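Local coordinates for protein putative pectin lyase (Geobacillus virus E2, PDB 7CHU) that serves as the tailspike protein of a deep-sea thermophilic bacteriophage and probably recognises, and perhaps cleaves, polysaccharide on the host cell surface, at residues A[212-217]-A[238-243]; A[267-272]-A[306-311]; A[329-334]-A[351-356]. All blocks are in the same frame, centred on the assembly; numbering follows the deposited sequence.

Contact 1: A[212-217]-A[238-243]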
loop_
_atom_site.group_PDB
_atom_site.type_symbol
_atom_site.label_atom_id
_atom_site.label_comp_id
_atom_site.label_asym_id
_atom_site.label_seq_id
_atom_site.Cartn_x
_atom_site.Cartn_y
_atom_site.Cartn_z
ATOM N N LEU A 212 6.027 21.989 3.728
ATOM C CA LEU A 212 7.219 21.164 3.594
ATOM C C LEU A 212 7.859 21.542 2.264
ATOM O O LEU A 212 7.228 21.420 1.212
ATOM C CB LEU A 212 6.849 19.676 3.657
ATOM C CG LEU A 212 7.881 18.593 3.365
ATOM C CD1 LEU A 212 8.967 18.631 4.445
ATOM C CD2 LEU A 212 7.201 17.221 3.321
ATOM N N TYR A 213 9.070 22.074 2.310
ATOM C CA TYR A 213 9.813 22.437 1.108
ATOM C C TYR A 213 10.879 21.385 0.865
ATOM O O TYR A 213 11.595 20.985 1.800
ATOM C CB TYR A 213 10.449 23.827 1.244
ATOM C CG TYR A 213 11.291 24.212 0.039
ATOM C CD1 TYR A 213 10.691 24.654 -1.144
ATOM C CD2 TYR A 213 12.665 24.114 0.074
ATOM C CE1 TYR A 213 11.452 24.984 -2.241
ATOM C CE2 TYR A 213 13.441 24.441 -1.032
ATOM C CZ TYR A 213 12.823 24.877 -2.180
ATOM O OH TYR A 213 13.583 25.201 -3.277
ATOM N N ILE A 214 10.977 20.925 -0.375
ATOM C CA ILE A 214 11.806 19.778 -0.735
ATOM C C ILE A 214 12.549 20.140 -2.014
ATOM O O ILE A 214 11.922 20.444 -3.031
ATOM C CB ILE A 214 10.956 18.498 -0.932
ATOM C CG1 ILE A 214 10.295 18.084 0.394
ATOM C CG2 ILE A 214 11.785 17.334 -1.490
ATOM C CD1 ILE A 214 9.301 16.896 0.247
ATOM N N GLU A 215 13.881 20.122 -1.970
ATOM C CA GLU A 215 14.695 20.476 -3.128
ATOM C C GLU A 215 15.812 19.460 -3.281
ATOM O O GLU A 215 16.622 19.295 -2.368
ATOM C CB GLU A 215 15.290 21.881 -2.994
ATOM C CG GLU A 215 16.218 22.212 -4.161
ATOM C CD GLU A 215 16.885 23.596 -4.029
ATOM O OE1 GLU A 215 18.003 23.773 -4.559
ATOM O OE2 GLU A 215 16.287 24.502 -3.406
ATOM N N GLU A 216 15.846 18.785 -4.422
ATOM C CA GLU A 216 16.858 17.789 -4.741
ATOM C C GLU A 216 17.006 16.749 -3.630
ATOM O O GLU A 216 18.091 16.522 -3.091
ATOM C CB GLU A 216 18.202 18.459 -5.054
ATOM C CG GLU A 216 19.100 17.558 -5.906
ATOM C CD GLU A 216 20.553 18.019 -5.923
ATOM O OE1 GLU A 216 20.788 19.259 -6.042
ATOM O OE2 GLU A 216 21.454 17.144 -5.816
ATOM N N VAL A 217 15.898 16.085 -3.306
ATOM C CA VAL A 217 15.881 15.067 -2.258
ATOM C C VAL A 217 15.660 13.708 -2.907
ATOM O O VAL A 217 14.778 13.559 -3.763
ATOM C CB VAL A 217 14.816 15.361 -1.190
ATOM C CG1 VAL A 217 14.671 14.165 -0.246
ATOM C CG2 VAL A 217 15.211 16.613 -0.413
ATOM N N HIS A 238 2.747 26.485 -1.020
ATOM C CA HIS A 238 1.915 25.288 -1.106
ATOM C C HIS A 238 2.170 24.341 0.071
ATOM O O HIS A 238 3.085 24.537 0.878
ATOM C CB HIS A 238 2.138 24.598 -2.463
ATOM C CG HIS A 238 1.906 25.523 -3.631
ATOM N ND1 HIS A 238 0.647 25.815 -4.102
ATOM C CD2 HIS A 238 2.766 26.254 -4.388
ATOM C CE1 HIS A 238 0.734 26.661 -5.114
ATOM N NE2 HIS A 238 2.011 26.950 -5.307
ATOM N N GLY A 239 1.299 23.331 0.198
ATOM C CA GLY A 239 1.422 22.405 1.313
ATOM C C GLY A 239 2.741 21.658 1.308
ATOM O O GLY A 239 3.462 21.635 2.309
ATOM N N VAL A 240 3.075 21.044 0.177
ATOM C CA VAL A 240 4.372 20.408 -0.065
ATOM C C VAL A 240 4.865 20.913 -1.412
ATOM O O VAL A 240 4.133 20.834 -2.402
ATOM C CB VAL A 240 4.276 18.871 -0.093
ATOM C CG1 VAL A 240 5.672 18.254 -0.350
ATOM C CG2 VAL A 240 3.696 18.348 1.199
ATOM N N TYR A 241 6.067 21.467 -1.450
ATOM C CA TYR A 241 6.649 21.995 -2.683
ATOM C C TYR A 241 7.899 21.182 -2.993
ATOM O O TYR A 241 8.845 21.173 -2.195
ATOM C CB TYR A 241 6.973 23.480 -2.528
ATOM C CG TYR A 241 7.243 24.224 -3.836
ATOM C CD1 TYR A 241 8.499 24.180 -4.462
ATOM C CD2 TYR A 241 6.251 24.991 -4.431
ATOM C CE1 TYR A 241 8.732 24.879 -5.679
ATOM C CE2 TYR A 241 6.486 25.693 -5.628
ATOM C CZ TYR A 241 7.713 25.623 -6.239
ATOM O OH TYR A 241 7.907 26.322 -7.406
ATOM N N ILE A 242 7.899 20.485 -4.123
ATOM C CA ILE A 242 8.994 19.597 -4.500
ATOM C C ILE A 242 9.675 20.201 -5.725
ATOM O O ILE A 242 9.078 20.262 -6.806
ATOM C CB ILE A 242 8.496 18.170 -4.789
ATOM C CG1 ILE A 242 7.822 17.592 -3.527
ATOM C CG2 ILE A 242 9.673 17.316 -5.261
ATOM C CD1 ILE A 242 6.855 16.375 -3.753
ATOM N N TYR A 243 10.927 20.645 -5.557
ATOM C CA TYR A 243 11.688 21.352 -6.583
ATOM C C TYR A 243 12.871 20.495 -7.042
ATOM O O TYR A 243 13.493 19.803 -6.236
ATOM C CB TYR A 243 12.184 22.692 -6.002
ATOM C CG TYR A 243 12.902 23.635 -6.941
ATOM C CD1 TYR A 243 12.494 23.793 -8.268
ATOM C CD2 TYR A 243 13.960 24.407 -6.485
ATOM C CE1 TYR A 243 13.156 24.678 -9.127
ATOM C CE2 TYR A 243 14.626 25.295 -7.323
ATOM C CZ TYR A 243 14.221 25.429 -8.644
ATOM O OH TYR A 243 14.867 26.318 -9.478
#

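Contact 2: A[267-272]-A[306-311]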
loop_
_atom_site.group_PDB
_atom_site.type_symbol
_atom_site.label_atom_id
_atom_site.label_comp_id
_atom_site.label_asym_id
_atom_site.label_seq_id
_atom_site.Cartn_x
_atom_site.Cartn_y
_atom_site.Cartn_z
ATOM N N HIS A 267 -2.056 21.144 -2.410
ATOM C CA HIS A 267 -1.520 20.189 -1.445
ATOM C C HIS A 267 -0.099 19.798 -1.812
ATOM O O HIS A 267 0.799 19.793 -0.961
ATOM C CB HIS A 267 -2.389 18.936 -1.351
ATOM C CG HIS A 267 -3.754 19.201 -0.800
ATOM N ND1 HIS A 267 -3.962 19.801 0.426
ATOM C CD2 HIS A 267 -4.981 18.976 -1.328
ATOM C CE1 HIS A 267 -5.264 19.923 0.634
ATOM N NE2 HIS A 267 -5.902 19.434 -0.415
ATOM N N VAL A 268 0.110 19.432 -3.067
ATOM C CA VAL A 268 1.395 18.972 -3.570
ATOM C C VAL A 268 1.673 19.748 -4.845
ATOM O O VAL A 268 0.837 19.755 -5.753
ATOM C CB VAL A 268 1.378 17.464 -3.867
ATOM C CG1 VAL A 268 2.614 17.063 -4.654
ATOM C CG2 VAL A 268 1.260 16.668 -2.572
ATOM N N TYR A 269 2.829 20.411 -4.910
ATOM C CA TYR A 269 3.225 21.186 -6.083
ATOM C C TYR A 269 4.606 20.711 -6.526
ATOM O O TYR A 269 5.583 20.897 -5.795
ATOM C CB TYR A 269 3.241 22.688 -5.756
ATOM C CG TYR A 269 3.372 23.569 -6.965
ATOM C CD1 TYR A 269 4.601 23.716 -7.595
ATOM C CD2 TYR A 269 2.262 24.235 -7.495
ATOM C CE1 TYR A 269 4.759 24.525 -8.716
ATOM C CE2 TYR A 269 2.394 25.053 -8.624
ATOM C CZ TYR A 269 3.650 25.200 -9.220
ATOM O OH TYR A 269 3.816 25.982 -10.336
ATOM N N PHE A 270 4.684 20.059 -7.689
ATOM C CA PHE A 270 5.957 19.660 -8.271
ATOM C C PHE A 270 6.432 20.777 -9.191
ATOM O O PHE A 270 5.649 21.321 -9.974
ATOM C CB PHE A 270 5.851 18.361 -9.070
ATOM C CG PHE A 270 5.848 17.115 -8.228
ATOM C CD1 PHE A 270 7.032 16.484 -7.871
ATOM C CD2 PHE A 270 4.660 16.566 -7.814
ATOM C CE1 PHE A 270 7.026 15.320 -7.105
ATOM C CE2 PHE A 270 4.629 15.383 -7.078
ATOM C CZ PHE A 270 5.797 14.760 -6.713
ATOM N N ASP A 271 7.711 21.126 -9.080
ATOM C CA ASP A 271 8.318 22.187 -9.880
ATOM C C ASP A 271 9.589 21.603 -10.486
ATOM O O ASP A 271 10.515 21.254 -9.752
ATOM C CB ASP A 271 8.602 23.405 -8.999
ATOM C CG ASP A 271 9.298 24.548 -9.740
ATOM O OD1 ASP A 271 9.734 24.398 -10.910
ATOM O OD2 ASP A 271 9.421 25.617 -9.101
ATOM N N SER A 272 9.607 21.431 -11.809
ATOM C CA SER A 272 10.761 20.866 -12.503
ATOM C C SER A 272 11.474 21.921 -13.341
ATOM O O SER A 272 12.219 21.574 -14.268
ATOM C CB SER A 272 10.353 19.688 -13.388
ATOM O OG SER A 272 10.105 18.498 -12.632
ATOM N N HIS A 306 -5.286 20.258 -6.532
ATOM C CA HIS A 306 -4.892 19.503 -5.346
ATOM C C HIS A 306 -3.480 18.982 -5.513
ATOM O O HIS A 306 -2.687 19.028 -4.573
ATOM C CB HIS A 306 -5.851 18.333 -5.060
ATOM C CG HIS A 306 -7.067 18.712 -4.261
ATOM N ND1 HIS A 306 -7.551 20.000 -4.206
ATOM C CD2 HIS A 306 -7.888 17.971 -3.471
ATOM C CE1 HIS A 306 -8.626 20.034 -3.434
ATOM N NE2 HIS A 306 -8.845 18.818 -2.966
ATOM N N MET A 307 -3.138 18.503 -6.709
ATOM C CA MET A 307 -1.766 18.103 -7.013
ATOM C C MET A 307 -1.369 18.733 -8.337
ATOM O O MET A 307 -2.005 18.457 -9.360
ATOM C CB MET A 307 -1.635 16.576 -7.092
ATOM C CG MET A 307 -0.244 16.131 -7.581
ATOM S SD MET A 307 -0.038 14.343 -7.684
ATOM C CE MET A 307 -0.224 13.892 -5.961
ATOM N N TYR A 308 -0.323 19.571 -8.339
ATOM C CA TYR A 308 0.279 20.041 -9.589
ATOM C C TYR A 308 1.482 19.164 -9.890
ATOM O O TYR A 308 2.455 19.173 -9.136
ATOM C CB TYR A 308 0.707 21.510 -9.523
ATOM C CG TYR A 308 1.441 21.939 -10.767
ATOM C CD1 TYR A 308 0.778 22.004 -11.998
ATOM C CD2 TYR A 308 2.797 22.259 -10.730
ATOM C CE1 TYR A 308 1.438 22.379 -13.158
ATOM C CE2 TYR A 308 3.470 22.639 -11.883
ATOM C CZ TYR A 308 2.788 22.699 -13.097
ATOM O OH TYR A 308 3.456 23.077 -14.242
ATOM N N LEU A 309 1.411 18.378 -10.960
ATOM C CA LEU A 309 2.408 17.340 -11.234
ATOM C C LEU A 309 3.267 17.706 -12.449
ATOM O O LEU A 309 3.120 17.136 -13.526
ATOM C CB LEU A 309 1.695 16.015 -11.429
ATOM C CG LEU A 309 2.486 14.736 -11.653
ATOM C CD1 LEU A 309 3.719 14.785 -10.791
ATOM C CD2 LEU A 309 1.611 13.491 -11.322
ATOM N N ASP A 310 4.201 18.657 -12.258
ATOM C CA ASP A 310 5.277 18.888 -13.231
ATOM C C ASP A 310 6.408 17.911 -12.916
ATOM O O ASP A 310 7.423 18.249 -12.290
ATOM C CB ASP A 310 5.745 20.340 -13.199
ATOM C CG ASP A 310 6.882 20.637 -14.191
ATOM O OD1 ASP A 310 7.075 19.904 -15.201
ATOM O OD2 ASP A 310 7.595 21.632 -13.942
ATOM N N GLY A 311 6.220 16.672 -13.373
ATOM C CA GLY A 311 7.146 15.584 -13.094
ATOM C C GLY A 311 6.822 14.375 -13.947
ATOM O O GLY A 311 5.784 14.318 -14.613
#

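Contact 3: A[329-334]-A[351-356]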
loop_
_atom_site.group_PDB
_atom_site.type_symbol
_atom_site.label_atom_id
_atom_site.label_comp_id
_atom_site.label_asym_id
_atom_site.label_seq_id
_atom_site.Cartn_x
_atom_site.Cartn_y
_atom_site.Cartn_z
ATOM N N ILE A 329 -5.770 16.739 -10.389
ATOM C CA ILE A 329 -4.380 16.474 -10.746
ATOM C C ILE A 329 -4.111 17.172 -12.069
ATOM O O ILE A 329 -4.665 16.781 -13.102
ATOM C CB ILE A 329 -4.057 14.977 -10.875
ATOM C CG1 ILE A 329 -4.488 14.191 -9.627
ATOM C CG2 ILE A 329 -2.538 14.777 -11.118
ATOM C CD1 ILE A 329 -4.294 12.701 -9.761
ATOM N N LYS A 330 -3.232 18.174 -12.056
ATOM C CA LYS A 330 -2.844 18.898 -13.265
ATOM C C LYS A 330 -1.465 18.400 -13.680
ATOM O O LYS A 330 -0.476 18.642 -12.981
ATOM C CB LYS A 330 -2.845 20.398 -13.000
ATOM C CG LYS A 330 -2.762 21.276 -14.205
ATOM C CD LYS A 330 -2.602 22.735 -13.772
ATOM C CE LYS A 330 -3.506 23.684 -14.538
ATOM N NZ LYS A 330 -4.940 23.647 -14.060
ATOM N N VAL A 331 -1.405 17.658 -14.785
ATOM C CA VAL A 331 -0.198 16.933 -15.176
ATOM C C VAL A 331 0.544 17.719 -16.248
ATOM O O VAL A 331 -0.056 18.163 -17.237
ATOM C CB VAL A 331 -0.533 15.523 -15.696
ATOM C CG1 VAL A 331 0.741 14.795 -16.157
ATOM C CG2 VAL A 331 -1.299 14.705 -14.635
ATOM N N LYS A 332 1.863 17.846 -16.072
ATOM C CA LYS A 332 2.779 18.294 -17.101
ATOM C C LYS A 332 3.948 17.323 -17.000
ATOM O O LYS A 332 4.923 17.565 -16.280
ATOM C CB LYS A 332 3.211 19.751 -16.892
ATOM C CG LYS A 332 4.233 20.296 -17.929
ATOM C CD LYS A 332 4.771 21.652 -17.431
ATOM C CE LYS A 332 5.799 22.261 -18.367
ATOM N NZ LYS A 332 7.074 21.502 -18.387
ATOM N N GLY A 333 3.845 16.219 -17.719
ATOM C CA GLY A 333 4.877 15.205 -17.673
ATOM C C GLY A 333 4.407 13.902 -18.289
ATOM O O GLY A 333 3.290 13.793 -18.804
ATOM N N ASP A 334 5.286 12.903 -18.211
ATOM C CA ASP A 334 5.134 11.647 -18.932
ATOM C C ASP A 334 5.145 10.460 -17.989
ATOM O O ASP A 334 5.876 10.452 -16.996
ATOM C CB ASP A 334 6.261 11.442 -19.949
ATOM C CG ASP A 334 6.364 12.585 -20.945
ATOM O OD1 ASP A 334 5.332 13.233 -21.213
ATOM O OD2 ASP A 334 7.480 12.835 -21.449
ATOM N N VAL A 351 -8.227 14.543 -13.981
ATOM C CA VAL A 351 -6.835 14.451 -14.434
ATOM C C VAL A 351 -6.722 15.253 -15.725
ATOM O O VAL A 351 -7.339 14.902 -16.739
ATOM C CB VAL A 351 -6.373 12.999 -14.667
ATOM C CG1 VAL A 351 -4.941 12.955 -15.156
ATOM C CG2 VAL A 351 -6.498 12.122 -13.376
ATOM N N ASN A 352 -5.936 16.327 -15.688
ATOM C CA ASN A 352 -5.742 17.223 -16.824
ATOM C C ASN A 352 -4.339 16.958 -17.357
ATOM O O ASN A 352 -3.354 17.380 -16.753
ATOM C CB ASN A 352 -5.928 18.674 -16.398
ATOM C CG ASN A 352 -5.961 19.639 -17.588
ATOM O OD1 ASN A 352 -5.774 19.225 -18.733
ATOM N ND2 ASN A 352 -6.195 20.925 -17.308
ATOM N N LEU A 353 -4.250 16.227 -18.464
ATOM C CA LEU A 353 -2.971 15.926 -19.100
ATOM C C LEU A 353 -2.636 17.109 -20.015
ATOM O O LEU A 353 -3.133 17.201 -21.143
ATOM C CB LEU A 353 -3.052 14.594 -19.838
ATOM C CG LEU A 353 -3.546 13.401 -18.974
ATOM C CD1 LEU A 353 -3.777 12.141 -19.770
ATOM C CD2 LEU A 353 -2.581 13.107 -17.801
ATOM N N THR A 354 -1.812 18.040 -19.515
ATOM C CA THR A 354 -1.555 19.283 -20.236
ATOM C C THR A 354 -0.357 19.164 -21.179
ATOM O O THR A 354 0.537 18.329 -20.998
ATOM C CB THR A 354 -1.319 20.458 -19.274
ATOM O OG1 THR A 354 -0.038 20.338 -18.662
ATOM C CG2 THR A 354 -2.380 20.513 -18.194
ATOM N N GLY A 355 -0.331 20.064 -22.176
ATOM C CA GLY A 355 0.843 20.207 -23.027
ATOM C C GLY A 355 1.110 18.914 -23.759
ATOM O O GLY A 355 0.193 18.246 -24.240
ATOM N N THR A 356 2.375 18.518 -23.805
ATOM C CA THR A 356 2.789 17.301 -24.500
ATOM C C THR A 356 2.785 16.049 -23.605
ATOM O O THR A 356 3.392 15.045 -23.992
ATOM C CB THR A 356 4.203 17.459 -25.060
ATOM O OG1 THR A 356 5.096 17.587 -23.955
ATOM C CG2 THR A 356 4.334 18.680 -25.954
HETATM O O HOH W 1 5.924 15.782 -21.814
#

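Contact 1: A[212-217]-A[238-243]
The ring of Tyr-213 lies alongside that of Tyr-241, both side chains pointing the same way off the sheet, with CE1 of Tyr-213 3.8 Å from CD1 of Tyr-241. Farther out, the phenol oxygen of Tyr-213 reaches past its own register partner to the next tyrosine, OH standing 3.3 Å from CD2 of Tyr-243. That oxygen is also tied down within its own strand: OH of Tyr-213 donates to OE2 of Glu-215 at 2.8 Å, on the anti side of the carboxylate, 28° out of its plane. CG of Glu-215 is anti to the backbone N (chi1 176°), which lays it 3.9 Å from CD2 of Tyr-243; beyond it OE2 lies at the edge of that ring, in its plane. The hydroxyl of Tyr-241 turns to the following strand, to Asp-271.

Strands 212-215 and 240-243 are successive rungs of the right-handed parallel beta-helix expected of a pectate lyase-like domain, paired in register. Backbone bonds alternate between them, among them Tyr-243 N to Ile-214 O at 2.7 Å, and Glu-216 N prolongs the ladder by reaching Tyr-243 O.

On the inward face the two segments place only aliphatic side chains. CD1 of Ile-214 lies 3.9 Å from CG1 of Val-240 and 4.1 Å from CG1 of Ile-242, while CD2 of Leu-212 packs on the same Val-240 methyl. Leu-253 of strand 251-256 touches both isoleucines from another wall of the coil. Past the end of the rung, the carboxylate of the buried Glu-216 forms salt bridges with Lys-193 and Arg-168.

Contact 2: A[267-272]-A[306-311]
Tyr-269 and Tyr-308 overlap on one face of two neighbouring rungs of the parallel beta-helix, strands 268-271 and 307-309. CD2 of Tyr-308 sits over the centre of the Tyr-269 ring, 3.4 Å from CZ of Tyr-269, but the planes are inclined by 36°, neither stacked flat nor crossed. Both side chains leave the same, partly exposed face of the sheet, each with CG anti to the backbone N (chi1 -169° in Tyr-269), and lie side by side. There Tyr-308 fits closely against the chain as well, with CD2 3.1 Å from the carbonyl oxygen of Phe-270. Tyr-269 also stacks on His-238 and meets the ring of Tyr-241.

On the buried face a close apolar touch adjoins a looser one. Phe-270 sets CD2 3.6 Å from CD1 of Leu-309, and the edge of its ring receives Tyr-308 O in plane; next to it Val-268 CG1 and Met-307 CG are more loosely apposed, at 4.2 Å. Phe-284 and Phe-289, from other strands of the coil, fill in against this pair.

Before the strands begin, His-267 turns its edge to the face of His-306 in a T-shaped pair, planes at 81°, with CD2 of His-267 offset toward the rim of the His-306 ring. NE2 of His-306 is engaged by Tyr-322 O.

At the far end the strand ladder gives way to side-chain bonding. Asp-310, at the centre of an inverse gamma turn, takes the backbone N of Ser-272 on OD2 from above its carboxylate plane, while OD1 is held in a salt bridge by Arg-278. Ser-272 answers with its hydroxyl: OG donates to the carbonyl oxygen of Asp-310 at 2.7 Å, from above the carbonyl plane.

Contact 3: A[329-334]-A[351-356]
The carbonyl oxygen of Val-331 is gripped twice by Thr-354, by its hydroxyl OG1 at 2.6 Å and by its backbone N at 2.9 Å. OG1 sits between the backbone N and the carbonyl carbon (chi1 73°), which lets one threonine close both bonds just past the last bridged pair, Val-331 with Leu-353, of two parallel beta-helix rungs. Earlier in the rungs the ladder is regular, and Asn-352 supplies two bonds to the one strand, N donating to Ile-329 O and O accepting from Val-331 N.

On the buried face CG2 of Val-331 touches both CD2 of Leu-353 (3.8 Å) and CG1 of Val-351 (4.1 Å). The other face carries Lys-330 and Asn-352, whose NZ and ND2 converge on OD2 of Asp-327. Lys-330 and Thr-354 cross at about a right angle in a carbon contact, CG of Lys-330 against CG2 of Thr-354.

Beyond the strands the segments are joined through solvent: a water donates at 2.7 Å to OD1 of Asp-334, which also accepts from the backbone N of Met-358, and lies 2.9 Å from OG1 of Thr-356.

All three contacts pair parallel rungs of one beta-helix wall, and they follow one another along its axis. Contacts 1 and 2 adjoin, strand 240-243 bonding to 268-271 through Ile-242 O and Asp-271 N; contacts 2 and 3 adjoin likewise, Leu-309 N meeting Lys-330 O. Contacts 1 and 3 do not touch, their nearest atoms being about 10 Å apart. Each keeps apolar side chains on its buried face, but the other face changes: tyrosines dominate in contacts 1 and 2, whereas lysine, asparagine and threonine replace them in contact 3. Contacts 1 and 2 are largely buried; contact 3 is only partly so, and includes a bridging water.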